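Local coordinates for BLUF domain-containing protein (Acinetobacter baumannii, PDB 6W6Z) that probably senses blue light through a flavin bound in its BLUF domain, here crystallised in its ground state with flavin mononucleotide, at residues V97-T101 with N102-F106; L42-D46 with N47-Q51; A8-R11 with N12-N15. All coordinates share one frame; numbering follows the deposited sequence.

Contact 1. Residues V97-T101 with N102-F106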
ATOM      1  N   VAL A  97      -3.726  -1.801  -6.115  1.00 18.34           N
ATOM      2  CA  VAL A  97      -4.251  -3.164  -6.419  1.00 18.24           C
ATOM      3  C   VAL A  97      -5.386  -3.511  -5.459  1.00 17.69           C
ATOM      4  O   VAL A  97      -5.242  -3.321  -4.251  1.00 16.91           O
ATOM      5  CB  VAL A  97      -3.111  -4.188  -6.327  1.00 16.90           C
ATOM      6  CG1 VAL A  97      -3.570  -5.590  -6.652  1.00 19.47           C
ATOM      7  CG2 VAL A  97      -1.957  -3.788  -7.200  1.00 18.34           C
ATOM      8  N   GLN A  98      -6.479  -4.048  -5.980  1.00 16.16           N
ATOM      9  CA  GLN A  98      -7.583  -4.545  -5.131  1.00 17.80           C
ATOM     10  C   GLN A  98      -7.637  -6.060  -5.276  1.00 19.26           C
ATOM     11  O   GLN A  98      -6.814  -6.601  -5.972  1.00 18.46           O
ATOM     12  CB  GLN A  98      -8.907  -3.866  -5.493  1.00 19.09           C
ATOM     13  CG  GLN A  98      -8.887  -2.369  -5.190  1.00 21.64           C
ATOM     14  CD  GLN A  98     -10.252  -1.726  -5.254  1.00 21.16           C
ATOM     15  OE1 GLN A  98     -10.486  -0.688  -4.622  1.00 26.45           O
ATOM     16  NE2 GLN A  98     -11.139  -2.330  -6.030  1.00 21.77           N
ATOM     17  N   ARG A  99      -8.540  -6.704  -4.540  1.00 19.51           N
ATOM     18  CA  ARG A  99      -8.764  -8.167  -4.588  1.00 22.17           C
ATOM     19  C   ARG A  99      -8.975  -8.622  -6.039  1.00 23.01           C
ATOM     20  O   ARG A  99      -9.770  -8.002  -6.797  1.00 21.68           O
ATOM     21  CB  ARG A  99     -10.002  -8.517  -3.763  1.00 24.31           C
ATOM     22  CG  ARG A  99      -9.745  -9.290  -2.493  1.00 25.59           C
ATOM     23  CD  ARG A  99     -11.043  -9.422  -1.731  1.00 23.50           C
ATOM     24  NE  ARG A  99     -12.006 -10.301  -2.363  1.00 22.54           N
ATOM     25  CZ  ARG A  99     -13.175 -10.611  -1.821  1.00 21.96           C
ATOM     26  NH1 ARG A  99     -13.516 -10.056  -0.669  1.00 22.98           N
ATOM     27  NH2 ARG A  99     -14.016 -11.418  -2.450  1.00 22.73           N
ATOM     28  N   ASN A 100      -8.288  -9.687  -6.425  1.00 22.96           N
ATOM     29  CA  ASN A 100      -8.418 -10.321  -7.751  1.00 22.99           C
ATOM     30  C   ASN A 100      -8.402 -11.816  -7.474  1.00 22.98           C
ATOM     31  O   ASN A 100      -8.098 -12.192  -6.315  1.00 21.64           O
ATOM     32  CB  ASN A 100      -7.322  -9.857  -8.710  1.00 22.42           C
ATOM     33  CG  ASN A 100      -5.926 -10.307  -8.323  1.00 26.11           C
ATOM     34  OD1 ASN A 100      -5.746 -11.358  -7.701  1.00 23.23           O
ATOM     35  ND2 ASN A 100      -4.927  -9.536  -8.736  1.00 24.79           N
ATOM     36  N   THR A 101      -8.685 -12.633  -8.483  1.00 23.95           N
ATOM     37  CA  THR A 101      -8.801 -14.096  -8.253  1.00 23.09           C
ATOM     38  C   THR A 101      -7.446 -14.684  -7.840  1.00 22.38           C
ATOM     39  O   THR A 101      -7.461 -15.590  -7.035  1.00 22.09           O
ATOM     40  CB  THR A 101      -9.500 -14.800  -9.428  1.00 23.09           C
ATOM     41  OG1 THR A 101      -8.742 -14.614 -10.615  1.00 24.41           O
ATOM     42  CG2 THR A 101     -10.911 -14.323  -9.642  1.00 24.56           C
ATOM     43  N   ASN A 102      -6.307 -14.252  -8.401  1.00 21.08           N
ATOM     44  CA  ASN A 102      -4.999 -14.805  -7.997  1.00 23.31           C
ATOM     45  C   ASN A 102      -4.799 -14.588  -6.484  1.00 21.44           C
ATOM     46  O   ASN A 102      -4.284 -15.478  -5.813  1.00 20.45           O
ATOM     47  CB  ASN A 102      -3.837 -14.118  -8.709  1.00 24.76           C
ATOM     48  CG  ASN A 102      -3.432 -14.751 -10.008  1.00 27.80           C
ATOM     49  OD1 ASN A 102      -4.183 -15.544 -10.580  1.00 29.33           O
ATOM     50  ND2 ASN A 102      -2.246 -14.373 -10.473  1.00 29.48           N
ATOM     51  N   ILE A 103      -5.172 -13.423  -5.952  1.00 20.07           N
ATOM     52  CA  ILE A 103      -4.887 -13.076  -4.532  1.00 19.61           C
ATOM     53  C   ILE A 103      -5.872 -13.855  -3.668  1.00 17.85           C
ATOM     54  O   ILE A 103      -5.470 -14.353  -2.641  1.00 18.06           O
ATOM     55  CB  ILE A 103      -4.979 -11.557  -4.323  1.00 20.42           C
ATOM     56  CG1 ILE A 103      -3.789 -10.862  -4.994  1.00 22.02           C
ATOM     57  CG2 ILE A 103      -5.116 -11.213  -2.859  1.00 22.05           C
ATOM     58  CD1 ILE A 103      -3.989  -9.381  -5.227  1.00 24.65           C
ATOM     59  N   GLU A 104      -7.100 -13.987  -4.131  1.00 17.71           N
ATOM     60  CA  GLU A 104      -8.128 -14.757  -3.403  1.00 19.09           C
ATOM     61  C   GLU A 104      -7.625 -16.207  -3.325  1.00 18.98           C
ATOM     62  O   GLU A 104      -7.660 -16.796  -2.214  1.00 18.83           O
ATOM     63  CB  GLU A 104      -9.461 -14.635  -4.098  1.00 21.18           C
ATOM     64  CG  GLU A 104     -10.143 -13.316  -3.820  1.00 21.42           C
ATOM     65  CD  GLU A 104     -11.224 -12.937  -4.812  1.00 24.34           C
ATOM     66  OE1 GLU A 104     -11.615 -13.811  -5.683  1.00 22.95           O
ATOM     67  OE2 GLU A 104     -11.719 -11.815  -4.662  1.00 20.78           O
ATOM     68  N   THR A 105      -7.121 -16.748  -4.435  1.00 21.84           N
ATOM     69  CA  THR A 105      -6.605 -18.148  -4.494  1.00 18.30           C
ATOM     70  C   THR A 105      -5.429 -18.331  -3.521  1.00 19.79           C
ATOM     71  O   THR A 105      -5.400 -19.315  -2.786  1.00 19.81           O
ATOM     72  CB  THR A 105      -6.288 -18.566  -5.926  1.00 20.52           C
ATOM     73  OG1 THR A 105      -7.535 -18.495  -6.610  1.00 21.20           O
ATOM     74  CG2 THR A 105      -5.694 -19.956  -5.990  1.00 19.26           C
ATOM     75  N   PHE A 106      -4.535 -17.350  -3.429  1.00 20.71           N
ATOM     76  CA  PHE A 106      -3.381 -17.393  -2.511  1.00 20.31           C
ATOM     77  C   PHE A 106      -3.839 -17.538  -1.057  1.00 20.46           C
ATOM     78  O   PHE A 106      -3.327 -18.414  -0.279  1.00 19.29           O
ATOM     79  CB  PHE A 106      -2.541 -16.150  -2.761  1.00 21.98           C
ATOM     80  CG  PHE A 106      -1.430 -15.982  -1.772  1.00 25.09           C
ATOM     81  CD1 PHE A 106      -0.388 -16.896  -1.753  1.00 25.17           C
ATOM     82  CD2 PHE A 106      -1.462 -14.967  -0.840  1.00 26.85           C
ATOM     83  CE1 PHE A 106       0.650 -16.740  -0.852  1.00 28.38           C
ATOM     84  CE2 PHE A 106      -0.430 -14.829   0.074  1.00 29.09           C
ATOM     85  CZ  PHE A 106       0.631 -15.699   0.039  1.00 28.64           C
TER
HETATM   86  O   HOH W   1      -6.724 -16.723 -10.511  1.00 40.85           O

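Contact 2. Residues L42-D46 with N47-Q51. With FMN (flavin mononucleotide), chain B.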
ATOM      1  N   LEU A  42      -0.043  -0.150  -2.961  1.00 16.34           N
ATOM      2  CA  LEU A  42      -1.109  -0.089  -1.931  1.00 14.87           C
ATOM      3  C   LEU A  42      -2.124  -1.110  -2.368  1.00 15.52           C
ATOM      4  O   LEU A  42      -2.616  -0.973  -3.475  1.00 19.64           O
ATOM      5  CB  LEU A  42      -1.725   1.308  -1.837  1.00 15.34           C
ATOM      6  CG  LEU A  42      -2.755   1.475  -0.716  1.00 15.28           C
ATOM      7  CD1 LEU A  42      -2.107   1.268   0.652  1.00 16.63           C
ATOM      8  CD2 LEU A  42      -3.444   2.824  -0.775  1.00 16.55           C
ATOM      9  N   TYR A  43      -2.419  -2.077  -1.502  1.00 14.77           N
ATOM     10  CA  TYR A  43      -3.463  -3.095  -1.717  1.00 15.57           C
ATOM     11  C   TYR A  43      -4.554  -2.746  -0.730  1.00 15.75           C
ATOM     12  O   TYR A  43      -4.258  -2.478   0.440  1.00 16.12           O
ATOM     13  CB  TYR A  43      -2.911  -4.502  -1.479  1.00 15.46           C
ATOM     14  CG  TYR A  43      -3.938  -5.596  -1.290  1.00 18.09           C
ATOM     15  CD1 TYR A  43      -4.552  -6.202  -2.372  1.00 17.77           C
ATOM     16  CD2 TYR A  43      -4.249  -6.069  -0.027  1.00 20.68           C
ATOM     17  CE1 TYR A  43      -5.444  -7.250  -2.198  1.00 19.05           C
ATOM     18  CE2 TYR A  43      -5.193  -7.072   0.170  1.00 20.89           C
ATOM     19  CZ  TYR A  43      -5.779  -7.679  -0.928  1.00 21.31           C
ATOM     20  OH  TYR A  43      -6.685  -8.699  -0.770  1.00 25.00           O
ATOM     21  N   TYR A  44      -5.793  -2.804  -1.169  1.00 16.33           N
ATOM     22  CA  TYR A  44      -6.966  -2.609  -0.290  1.00 17.20           C
ATOM     23  C   TYR A  44      -7.909  -3.774  -0.503  1.00 17.89           C
ATOM     24  O   TYR A  44      -8.275  -4.027  -1.666  1.00 19.07           O
ATOM     25  CB  TYR A  44      -7.696  -1.291  -0.587  1.00 18.34           C
ATOM     26  CG  TYR A  44      -8.936  -1.160   0.257  1.00 17.75           C
ATOM     27  CD1 TYR A  44      -8.843  -0.860   1.609  1.00 18.91           C
ATOM     28  CD2 TYR A  44     -10.178  -1.502  -0.250  1.00 18.53           C
ATOM     29  CE1 TYR A  44      -9.968  -0.834   2.420  1.00 18.03           C
ATOM     30  CE2 TYR A  44     -11.321  -1.443   0.534  1.00 19.03           C
ATOM     31  CZ  TYR A  44     -11.212  -1.153   1.882  1.00 19.52           C
ATOM     32  OH  TYR A  44     -12.329  -1.136   2.678  1.00 20.95           O
ATOM     33  N   ALA A  45      -8.363  -4.393   0.576  1.00 17.56           N
ATOM     34  CA  ALA A  45      -9.461  -5.381   0.514  1.00 16.85           C
ATOM     35  C   ALA A  45     -10.011  -5.604   1.912  1.00 18.03           C
ATOM     36  O   ALA A  45      -9.254  -5.419   2.918  1.00 17.56           O
ATOM     37  CB  ALA A  45      -8.941  -6.675  -0.053  1.00 18.66           C
ATOM     38  N   ASP A  46     -11.284  -5.962   2.005  1.00 18.92           N
ATOM     39  CA  ASP A  46     -11.854  -6.437   3.286  1.00 20.42           C
ATOM     40  C   ASP A  46     -11.513  -5.448   4.424  1.00 19.78           C
ATOM     41  O   ASP A  46     -11.105  -5.884   5.530  1.00 19.40           O
ATOM     42  CB  ASP A  46     -11.350  -7.867   3.538  1.00 22.18           C
ATOM     43  CG  ASP A  46     -12.045  -8.908   2.683  1.00 24.62           C
ATOM     44  OD1 ASP A  46     -12.728  -8.498   1.757  1.00 25.15           O
ATOM     45  OD2 ASP A  46     -11.924 -10.134   2.977  1.00 28.79           O
ATOM     46  N   ASN A  47     -11.727  -4.154   4.198  1.00 18.74           N
ATOM     47  CA  ASN A  47     -11.553  -3.053   5.197  1.00 18.71           C
ATOM     48  C   ASN A  47     -10.128  -3.030   5.743  1.00 17.44           C
ATOM     49  O   ASN A  47      -9.964  -2.680   6.925  1.00 17.32           O
ATOM     50  CB  ASN A  47     -12.541  -3.162   6.366  1.00 20.47           C
ATOM     51  CG  ASN A  47     -13.956  -2.798   5.954  1.00 24.94           C
ATOM     52  OD1 ASN A  47     -14.158  -1.947   5.082  1.00 25.99           O
ATOM     53  ND2 ASN A  47     -14.942  -3.438   6.564  1.00 27.34           N
ATOM     54  N   ALA A  48      -9.122  -3.317   4.925  1.00 16.80           N
ATOM     55  CA  ALA A  48      -7.721  -3.310   5.398  1.00 18.53           C
ATOM     56  C   ALA A  48      -6.785  -2.969   4.252  1.00 18.77           C
ATOM     57  O   ALA A  48      -7.180  -3.138   3.081  1.00 17.89           O
ATOM     58  CB  ALA A  48      -7.382  -4.650   6.022  1.00 17.74           C
ATOM     59  N   PHE A  49      -5.608  -2.473   4.607  1.00 17.22           N
ATOM     60  CA  PHE A  49      -4.545  -2.105   3.642  1.00 17.34           C
ATOM     61  C   PHE A  49      -3.304  -2.963   3.839  1.00 17.82           C
ATOM     62  O   PHE A  49      -2.952  -3.406   4.922  1.00 18.91           O
ATOM     63  CB  PHE A  49      -4.156  -0.645   3.828  1.00 15.66           C
ATOM     64  CG  PHE A  49      -5.225   0.363   3.573  1.00 17.11           C
ATOM     65  CD1 PHE A  49      -5.558   0.728   2.261  1.00 16.20           C
ATOM     66  CD2 PHE A  49      -5.861   1.010   4.630  1.00 16.26           C
ATOM     67  CE1 PHE A  49      -6.492   1.724   2.029  1.00 16.94           C
ATOM     68  CE2 PHE A  49      -6.832   1.971   4.380  1.00 18.97           C
ATOM     69  CZ  PHE A  49      -7.133   2.340   3.076  1.00 18.73           C
ATOM     70  N   PHE A  50      -2.547  -3.063   2.770  1.00 17.29           N
ATOM     71  CA  PHE A  50      -1.159  -3.535   2.792  1.00 15.70           C
ATOM     72  C   PHE A  50      -0.407  -2.520   1.962  1.00 16.04           C
ATOM     73  O   PHE A  50      -0.951  -2.157   0.912  1.00 15.39           O
ATOM     74  CB  PHE A  50      -1.001  -4.951   2.241  1.00 15.65           C
ATOM     75  CG  PHE A  50       0.453  -5.305   2.007  1.00 16.59           C
ATOM     76  CD1 PHE A  50       1.137  -4.871   0.874  1.00 16.66           C
ATOM     77  CD2 PHE A  50       1.173  -5.958   2.994  1.00 18.21           C
ATOM     78  CE1 PHE A  50       2.484  -5.152   0.700  1.00 18.19           C
ATOM     79  CE2 PHE A  50       2.523  -6.262   2.809  1.00 20.96           C
ATOM     80  CZ  PHE A  50       3.184  -5.831   1.682  1.00 18.65           C
ATOM     81  N   GLN A  51       0.703  -1.998   2.459  1.00 17.08           N
ATOM     82  CA  GLN A  51       1.496  -1.087   1.625  1.00 17.07           C
ATOM     83  C   GLN A  51       2.956  -1.492   1.653  1.00 17.86           C
ATOM     84  O   GLN A  51       3.489  -1.878   2.718  1.00 18.57           O
ATOM     85  CB  GLN A  51       1.304   0.362   2.052  1.00 17.91           C
ATOM     86  CG  GLN A  51       1.877   1.327   1.043  1.00 18.94           C
ATOM     87  CD  GLN A  51       1.611   2.772   1.375  1.00 19.15           C
ATOM     88  OE1 GLN A  51       1.625   3.166   2.545  1.00 22.01           O
ATOM     89  NE2 GLN A  51       1.315   3.562   0.345  1.00 19.47           N
TER
HETATM   90  N1  FMN B 201       1.167   9.655   1.643  1.00 20.53           N
HETATM   91  C2  FMN B 201       2.223   9.680   0.812  1.00 23.19           C
HETATM   92  O2  FMN B 201       2.809  10.796   0.640  1.00 22.76           O
HETATM   93  N3  FMN B 201       2.740   8.553   0.278  1.00 20.03           N
HETATM   94  C4  FMN B 201       2.196   7.341   0.471  1.00 20.24           C
HETATM   95  O4  FMN B 201       2.640   6.317  -0.042  1.00 19.85           O
HETATM   96  C4A FMN B 201       1.008   7.248   1.310  1.00 18.76           C
HETATM   97  N5  FMN B 201       0.384   6.113   1.548  1.00 18.16           N
HETATM   98  C5A FMN B 201      -0.672   6.119   2.400  1.00 18.46           C
HETATM   99  C6  FMN B 201      -1.311   4.922   2.628  1.00 17.64           C
HETATM  100  C7  FMN B 201      -2.374   4.852   3.512  1.00 19.16           C
HETATM  101  C7M FMN B 201      -3.035   3.522   3.701  1.00 18.43           C
HETATM  102  C8  FMN B 201      -2.951   6.072   4.106  1.00 17.95           C
HETATM  103  C8M FMN B 201      -4.157   5.935   5.024  1.00 18.66           C
HETATM  104  C9  FMN B 201      -2.299   7.272   3.875  1.00 18.75           C
HETATM  105  C9A FMN B 201      -1.211   7.330   3.013  1.00 19.37           C
HETATM  106  N10 FMN B 201      -0.577   8.528   2.706  1.00 19.94           N
HETATM  107  C10 FMN B 201       0.536   8.500   1.890  1.00 19.66           C
HETATM  108  C1' FMN B 201      -1.031   9.854   3.245  1.00 23.39           C
HETATM  109  C2' FMN B 201      -0.298  10.383   4.457  1.00 25.96           C
HETATM  110  O2' FMN B 201      -0.731   9.645   5.611  1.00 24.35           O
HETATM  111  C3' FMN B 201      -0.666  11.881   4.615  1.00 34.49           C
HETATM  112  O3' FMN B 201      -2.075  12.097   4.477  1.00 31.72           O
HETATM  113  C4' FMN B 201      -0.060  12.768   3.546  1.00 40.50           C
HETATM  114  O4' FMN B 201       1.371  12.559   3.497  1.00 44.82           O
HETATM  115  C5' FMN B 201      -0.324  14.261   3.862  1.00 52.21           C
HETATM  116  O5' FMN B 201       0.279  14.702   5.098  1.00 56.75           O
HETATM  117  P   FMN B 201       0.231  16.261   5.627  1.00 61.03           P
HETATM  118  O1P FMN B 201      -0.986  16.277   6.533  1.00 66.53           O
HETATM  119  O2P FMN B 201       1.574  16.388   6.325  1.00 61.78           O
HETATM  120  O3P FMN B 201       0.065  17.156   4.412  1.00 65.04           O

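Contact 3. Residues A8-R11 with N12-N15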
ATOM      1  N   ALA A   8       0.817  -3.577   7.249  1.00 19.35           N
ATOM      2  CA  ALA A   8      -0.611  -3.752   7.004  1.00 18.94           C
ATOM      3  C   ALA A   8      -1.364  -2.961   8.081  1.00 17.30           C
ATOM      4  O   ALA A   8      -0.776  -2.625   9.155  1.00 16.93           O
ATOM      5  CB  ALA A   8      -0.968  -5.228   6.956  1.00 21.11           C
ATOM      6  N   SER A   9      -2.588  -2.570   7.774  1.00 17.14           N
ATOM      7  CA  SER A   9      -3.412  -1.705   8.667  1.00 19.41           C
ATOM      8  C   SER A   9      -4.892  -2.033   8.473  1.00 18.60           C
ATOM      9  O   SER A   9      -5.257  -2.639   7.456  1.00 18.22           O
ATOM     10  CB  SER A   9      -3.174  -0.232   8.410  1.00 18.63           C
ATOM     11  OG  SER A   9      -3.676   0.125   7.131  1.00 16.73           O
ATOM     12  N   GLN A  10      -5.703  -1.647   9.448  1.00 18.58           N
ATOM     13  CA  GLN A  10      -7.181  -1.739   9.353  1.00 20.41           C
ATOM     14  C   GLN A  10      -7.713  -0.400   8.842  1.00 19.74           C
ATOM     15  O   GLN A  10      -7.300   0.698   9.321  1.00 17.18           O
ATOM     16  CB  GLN A  10      -7.765  -2.110  10.714  1.00 20.95           C
ATOM     17  CG  GLN A  10      -9.238  -2.471  10.623  1.00 24.18           C
ATOM     18  CD  GLN A  10      -9.491  -3.812   9.970  1.00 29.40           C
ATOM     19  OE1 GLN A  10      -8.585  -4.606   9.782  1.00 35.30           O
ATOM     20  NE2 GLN A  10     -10.742  -4.096   9.648  1.00 29.28           N
ATOM     21  N   ARG A  11      -8.610  -0.444   7.875  1.00 18.87           N
ATOM     22  CA  ARG A  11      -9.215   0.819   7.423  1.00 20.70           C
ATOM     23  C   ARG A  11     -10.093   1.355   8.550  1.00 21.09           C
ATOM     24  O   ARG A  11     -10.793   0.541   9.165  1.00 21.22           O
ATOM     25  CB  ARG A  11     -10.083   0.603   6.189  1.00 24.02           C
ATOM     26  CG  ARG A  11     -10.696   1.909   5.737  1.00 27.94           C
ATOM     27  CD  ARG A  11     -11.591   1.695   4.571  1.00 33.57           C
ATOM     28  NE  ARG A  11     -12.956   1.371   4.945  1.00 37.09           N
ATOM     29  CZ  ARG A  11     -13.868   2.282   5.282  1.00 36.94           C
ATOM     30  NH1 ARG A  11     -13.544   3.569   5.327  1.00 38.41           N
ATOM     31  NH2 ARG A  11     -15.087   1.887   5.593  1.00 41.54           N
ATOM     32  N   ASN A  12     -10.094   2.674   8.770  1.00 21.85           N
ATOM     33  CA  ASN A  12     -10.994   3.304   9.784  1.00 22.94           C
ATOM     34  C   ASN A  12     -12.446   3.229   9.315  1.00 23.87           C
ATOM     35  O   ASN A  12     -12.875   4.115   8.574  1.00 24.86           O
ATOM     36  CB  ASN A  12     -10.602   4.735  10.107  1.00 21.11           C
ATOM     37  CG  ASN A  12     -11.375   5.305  11.287  1.00 23.44           C
ATOM     38  OD1 ASN A  12     -12.388   4.753  11.693  1.00 20.84           O
ATOM     39  ND2 ASN A  12     -10.893   6.407  11.849  1.00 23.49           N
ATOM     40  N   GLU A  13     -13.196   2.276   9.855  1.00 26.56           N
ATOM     41  CA  GLU A  13     -14.587   1.996   9.423  1.00 30.47           C
ATOM     42  C   GLU A  13     -15.484   3.168   9.856  1.00 30.92           C
ATOM     43  O   GLU A  13     -16.615   3.253   9.376  1.00 28.44           O
ATOM     44  CB  GLU A  13     -15.088   0.660   9.976  1.00 32.49           C
ATOM     45  CG  GLU A  13     -14.281  -0.555   9.519  1.00 35.01           C
ATOM     46  CD  GLU A  13     -13.251  -1.068  10.521  1.00 38.26           C
ATOM     47  OE1 GLU A  13     -13.001  -0.366  11.518  1.00 30.84           O
ATOM     48  OE2 GLU A  13     -12.693  -2.168  10.301  1.00 42.00           O
ATOM     49  N   LYS A  14     -15.007   4.083  10.690  1.00 29.13           N
ATOM     50  CA  LYS A  14     -15.847   5.254  11.064  1.00 30.98           C
ATOM     51  C   LYS A  14     -16.090   6.128   9.829  1.00 32.74           C
ATOM     52  O   LYS A  14     -17.140   6.782   9.791  1.00 30.05           O
ATOM     53  CB  LYS A  14     -15.220   6.067  12.191  1.00 31.83           C
ATOM     54  CG  LYS A  14     -15.195   5.354  13.533  1.00 35.62           C
ATOM     55  CD  LYS A  14     -14.332   6.062  14.538  1.00 40.54           C
ATOM     56  CE  LYS A  14     -14.668   7.529  14.677  1.00 43.88           C
ATOM     57  NZ  LYS A  14     -14.167   8.067  15.959  1.00 46.33           N
ATOM     58  N   ASN A  15     -15.142   6.159   8.886  1.00 25.21           N
ATOM     59  CA  ASN A  15     -15.216   6.934   7.624  1.00 27.86           C
ATOM     60  C   ASN A  15     -16.136   6.180   6.656  1.00 25.77           C
ATOM     61  O   ASN A  15     -15.716   5.113   6.136  1.00 28.78           O
ATOM     62  CB  ASN A  15     -13.814   7.121   7.043  1.00 27.98           C
ATOM     63  CG  ASN A  15     -12.949   8.047   7.872  1.00 31.71           C
ATOM     64  OD1 ASN A  15     -13.324   8.425   8.976  1.00 32.16           O
ATOM     65  ND2 ASN A  15     -11.809   8.452   7.332  1.00 30.61           N
TER

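Contact 1. Residues V97-T101 with N102-F106
Asn100 and Ile103 form the tight half of this contact, where the chain leaves strand 95-98 and enters helix 101-109. Asn100 is the N-cap: its OD1 accepts from Ile103 N at 2.8 Å, the donor lying almost straight out from the side-chain carbonyl (C=O...N angle 170°). A chi1 of 67° tucks CG between the backbone N and the carbonyl carbon, which helps point the amide oxygen at the first turn. Under that amide the isoleucine side chain runs at about a right angle, with CD1 3.6 Å from Asn100 ND2; the same methyl meets Val97 CG1 at 4.1 Å, so apolar packing lies directly beneath the cap. Regular helical bonding begins with Glu104 N to Asn100 O (3.0 Å). Thr101 O then takes two donors, Thr105 N and Thr105 OG1, which reach it from opposite faces of its carbonyl plane.

The solvent side is looser. Arg99 NE gives a 2.8 Å salt bridge to Glu104 OE2, in the guanidinium plane but on the anti side of a carboxylate turned 72° from it, while NH2 adds a weak bond to the same oxygen. Past the cap, a water links Thr101 OG1 with Asn102 OD1, and Asn102 ND2 turns to Glu131.

Val97 is paired through its backbone with Leu42 and Tyr44 of strand 39-45, and Arg99 NH1 makes a second salt bridge to Asp46. Helix 125-134 packs against the apolar side, where Leu132 touches Val97 and Phe128 touches Ile103.

Contact 2. Residues L42-D46 with N47-Q51
Residues 42-46 and 47-51 make a beta hairpin, strands 39-45 and 48-54 joined by a tight two-residue turn inside the mixed sheet of the BLUF domain. The strand segments run 4.7 Å apart at 162°, and two antiparallel hydrogen-bonded pairs hold them. In Tyr43-Phe50 both bonds are good, Tyr43 N to Phe50 O being 2.8 Å and essentially straight. Ala45-Ala48 closes the hairpin less regularly: Ala48 N approaches Ala45 O from above the carbonyl plane, consistent with the bend at Asp46 and Asn47, whose phi and psi are all positive.

The non-hydrogen-bonded pairs, Leu42-Gln51 and Tyr44-Phe49, share the flavin-facing side. There the Phe49 ring is sandwiched. Tyr44 CD1 sits toward the rim of one face, 3.5 Å from Phe49 CE1, with the two ring planes 55° apart; flavin methyl C7M stands over the centre of the opposite face, 3.8 Å from Phe49 CG. Leu42 CD1 wedges in between Phe49 CD1 and Gln51 CB, 3.8 Å from each, and also reaches C7M. Gln51 holds CG trans to the main-chain nitrogen (chi1 -168°) and stays extended beyond it, which carries the amide to the flavin. Its NE2 donates to flavin N5 at 3.0 Å and, weakly, to O4, while OE1 is hydrogen-bonded to Tyr7 OH, consistent with a fixed amide rotation. A glutamine between a tyrosine and flavin N5/O4 is the hallmark of BLUF photoreceptors.

Helix 18-36 packs on this same side through Leu22 and Ile25. Tyr43 and Phe50 face the other way, their rings each edge-to-face with Phe128 of helix 125-134. Strand 2-11 flanks residues 48-51, and strand 95-98 flanks residues 42-45.

Contact 3. Residues A8-R11 with N12-N15
Arg11 reaches forward from the end of strand 2-11 over the turn that follows it, and its guanidinium grips the backbone of Asn15. NH1 donates to Asn15 O at 2.8 Å with an N-H...O angle of 166°; the oxygen lies in the guanidinium plane and the donor in the carbonyl plane. NH2 adds a weak bond to the same atom. The chain is extended through chi2 and then bends at chi3 (88°), and a chi4 of 82° turns the flat group so that Asn12 O and Glu13 CA lie over one of its faces. Although Asn12 O is 3.4 Å from Arg11 NH1, the angle is too poor for a hydrogen bond.

Glu13 folds the other way, back toward the strand. A bend at chi2 carries OE2 to Gln10 NE2, 2.8 Å away, in a nearly straight bond that lies in the plane of the glutamine amide. Glu13 OE1 bonds to Tyr74 OH, so each carboxylate oxygen has a partner.

Asn12 shapes the turn itself. Its OD1 accepts from Lys14 N at 2.9 Å, an Asx turn, and its backbone O accepts from Asn15 N across the type I beta turn. Asn12 ND2 bonds to Gln71 O, while Asn15 ND2 bonds to Gln71 OE1 and Asp21 OD2, tying the turn to the chain just before strand 73-83 and to helix 18-36.

The specific bonds are polar: a cationic group bonded to a neutral carbonyl and a carboxylate bonded to an amide, without a direct salt bridge. Their directionality is consistent with hydrogen bonding setting much of the turn's shape.

Overall arrangement
From the N terminus, contact 3 comes first, where strand 2-11 ends in a turn leading to helix 18-36. Contact 2 closes the hairpin between strands 39-45 and 48-54, and contact 1 follows strand 95-98 into helix 101-109. Each is local and complete before the next begins, so none nests or crosses; the sheet relates them. Contacts 3 and 2 meet along neighbouring strands, Asn47 O lying 2.8 Å from Arg11 N. Contacts 2 and 1 meet on the hairpin's other side through Val97 N and Leu42 O, 3.0 Å apart. Contacts 1 and 3, with centres about 20 Å apart, do not touch; the hairpin lies between them.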